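Side-chain contact in SnoaL-like domain-containing protein (Silicibacter pomeroyi, PDB 3FLJ), which is of unknown function but carries a SnoaL-like domain with a cystatin-like fold and probably forms a dimer: residues Arg26-Val31 / Trp90-Gln95. Residues are numbered along the deposited sequence; the frame is centred on the assembly and turned at random.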
loop_
_atom_site.group_PDB
_atom_site.type_symbol
_atom_site.label_atom_id
_atom_site.label_comp_id
_atom_site.label_asym_id
_atom_site.label_seq_id
_atom_site.Cartn_x
_atom_site.Cartn_y
_atom_site.Cartn_z
ATOM N N ARG A 26 17.016 -10.400 4.012
ATOM C CA ARG A 26 17.570 -10.804 2.704
ATOM C C ARG A 26 16.797 -10.189 1.520
ATOM O O ARG A 26 17.403 -9.767 0.530
ATOM C CB ARG A 26 17.656 -12.344 2.597
ATOM C CG ARG A 26 18.299 -12.923 1.314
ATOM C CD ARG A 26 19.668 -12.321 0.965
ATOM N NE ARG A 26 20.253 -12.966 -0.213
ATOM C CZ ARG A 26 21.272 -12.495 -0.948
ATOM N NH1 ARG A 26 21.896 -11.338 -0.667
ATOM N NH2 ARG A 26 21.683 -13.205 -2.006
HETATM N N MSE A 27 15.477 -10.135 1.634
HETATM C CA MSE A 27 14.591 -9.549 0.618
HETATM C C MSE A 27 14.903 -8.076 0.287
HETATM O O MSE A 27 14.810 -7.688 -0.879
HETATM C CB MSE A 27 13.147 -9.688 1.117
HETATM C CG MSE A 27 12.072 -9.159 0.298
HETATM SE SE MSE A 27 10.486 -9.310 1.349
HETATM C CE MSE A 27 9.531 -8.399 0.055
ATOM N N GLN A 28 15.255 -7.282 1.307
ATOM C CA GLN A 28 15.557 -5.844 1.135
ATOM C C GLN A 28 16.726 -5.623 0.189
ATOM O O GLN A 28 16.608 -4.869 -0.781
ATOM C CB GLN A 28 15.857 -5.167 2.468
ATOM C CG GLN A 28 14.652 -5.038 3.357
ATOM C CD GLN A 28 15.018 -4.555 4.745
ATOM O OE1 GLN A 28 14.793 -5.257 5.732
ATOM N NE2 GLN A 28 15.622 -3.375 4.825
ATOM N N GLU A 29 17.825 -6.306 0.483
ATOM C CA GLU A 29 19.033 -6.257 -0.357
ATOM C C GLU A 29 18.908 -6.828 -1.794
ATOM O O GLU A 29 19.643 -6.369 -2.672
ATOM C CB GLU A 29 20.270 -6.825 0.398
ATOM C CG GLU A 29 20.197 -8.269 0.999
ATOM C CD GLU A 29 21.318 -8.602 2.010
ATOM O OE1 GLU A 29 22.085 -7.702 2.433
ATOM O OE2 GLU A 29 21.413 -9.786 2.415
ATOM N N VAL A 30 17.941 -7.728 -2.037
ATOM C CA VAL A 30 17.753 -8.445 -3.322
ATOM C C VAL A 30 16.629 -7.908 -4.236
ATOM O O VAL A 30 16.831 -7.825 -5.456
ATOM C CB VAL A 30 17.527 -9.973 -3.032
ATOM C CG1 VAL A 30 17.110 -10.752 -4.262
ATOM C CG2 VAL A 30 18.781 -10.576 -2.440
ATOM N N VAL A 31 15.453 -7.618 -3.663
ATOM C CA VAL A 31 14.266 -7.105 -4.419
ATOM C C VAL A 31 14.539 -5.749 -5.107
ATOM O O VAL A 31 14.094 -5.537 -6.256
ATOM C CB VAL A 31 12.972 -7.053 -3.523
ATOM C CG1 VAL A 31 11.806 -6.333 -4.204
ATOM C CG2 VAL A 31 12.544 -8.458 -3.152
ATOM N N TRP A 90 4.394 -9.041 7.395
ATOM C CA TRP A 90 5.238 -7.847 7.173
ATOM C C TRP A 90 4.702 -6.886 6.112
ATOM O O TRP A 90 4.015 -7.309 5.183
ATOM C CB TRP A 90 6.659 -8.275 6.771
ATOM C CG TRP A 90 7.351 -9.063 7.833
ATOM C CD1 TRP A 90 7.289 -10.401 8.018
ATOM C CD2 TRP A 90 8.164 -8.544 8.887
ATOM N NE1 TRP A 90 8.027 -10.762 9.113
ATOM C CE2 TRP A 90 8.574 -9.648 9.678
ATOM C CE3 TRP A 90 8.598 -7.257 9.237
ATOM C CZ2 TRP A 90 9.409 -9.510 10.797
ATOM C CZ3 TRP A 90 9.423 -7.109 10.358
ATOM C CH2 TRP A 90 9.830 -8.235 11.116
ATOM N N ALA A 91 5.022 -5.599 6.284
ATOM C CA ALA A 91 4.677 -4.523 5.339
ATOM C C ALA A 91 5.964 -3.717 5.134
ATOM O O ALA A 91 6.454 -3.100 6.091
ATOM C CB ALA A 91 3.572 -3.646 5.914
ATOM N N LEU A 92 6.549 -3.804 3.935
ATOM C CA LEU A 92 7.784 -3.090 3.590
ATOM C C LEU A 92 7.418 -1.901 2.693
ATOM O O LEU A 92 7.100 -2.065 1.509
ATOM C CB LEU A 92 8.808 -3.992 2.898
ATOM C CG LEU A 92 9.415 -5.161 3.674
ATOM C CD1 LEU A 92 8.426 -6.289 3.836
ATOM C CD2 LEU A 92 10.723 -5.670 2.992
ATOM N N GLU A 93 7.477 -0.711 3.281
ATOM C CA GLU A 93 7.167 0.541 2.599
ATOM C C GLU A 93 8.378 0.997 1.797
ATOM O O GLU A 93 9.474 1.042 2.339
ATOM C CB GLU A 93 6.789 1.599 3.632
ATOM C CG GLU A 93 6.516 3.009 3.133
ATOM C CD GLU A 93 6.365 3.955 4.299
ATOM O OE1 GLU A 93 5.759 3.561 5.300
ATOM O OE2 GLU A 93 6.868 5.066 4.246
ATOM N N PHE A 94 8.155 1.373 0.534
ATOM C CA PHE A 94 9.216 1.867 -0.355
ATOM C C PHE A 94 8.821 3.119 -1.128
ATOM O O PHE A 94 7.634 3.452 -1.217
ATOM C CB PHE A 94 9.647 0.767 -1.337
ATOM C CG PHE A 94 8.563 0.306 -2.294
ATOM C CD1 PHE A 94 8.360 0.963 -3.518
ATOM C CD2 PHE A 94 7.773 -0.804 -1.994
ATOM C CE1 PHE A 94 7.366 0.528 -4.430
ATOM C CE2 PHE A 94 6.779 -1.263 -2.897
ATOM C CZ PHE A 94 6.574 -0.591 -4.117
ATOM N N GLN A 95 9.844 3.798 -1.647
ATOM C CA GLN A 95 9.709 4.932 -2.557
ATOM C C GLN A 95 10.615 4.658 -3.769
ATOM O O GLN A 95 11.687 4.049 -3.637
ATOM C CB GLN A 95 10.077 6.242 -1.879
ATOM C CG GLN A 95 9.720 7.487 -2.716
ATOM C CD GLN A 95 9.948 8.808 -2.002
ATOM O OE1 GLN A 95 10.153 8.856 -0.789
ATOM N NE2 GLN A 95 9.915 9.899 -2.765
#
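Leu92 CD2 makes the closest approaches of the contact between Arg26-Val31 and Trp90-Gln95. Met27, present as selenomethionine, meets it tip to tip, SE lying 4.0 Å from Leu92 CD2. The reach comes from a fully extended chain: CG is anti to the backbone N (chi1 179°) and the later torsions stay near 180°, which carries the end of the side chain out from the helix to the Leu92 methyl. The long, flexible, apolar chain of methionine suits this span, and the branched end of leucine offers it a compact methyl in return.

Gln28 adds its aliphatic part to the same methyl, CG standing 4.0 Å from Leu92 CD2 as the two side chains pass at a slant. Its methylenes can thus join the apolar layer while the amide ends the chain at a partly exposed position, a natural role for glutamine at the margin of a core.

On the strand, Glu93 forms salt bridges with Arg81 and Arg82 of strand 78-86.

Helix 22-31 thereby packs on a face of the curved, largely antiparallel sheet, the arrangement of the cystatin-like fold. There Ile109 of strand 101-111 touches both Met27 and Leu92, while strand 78-86 contributes Ile83 against Gln28 and Tyr80 against Leu92.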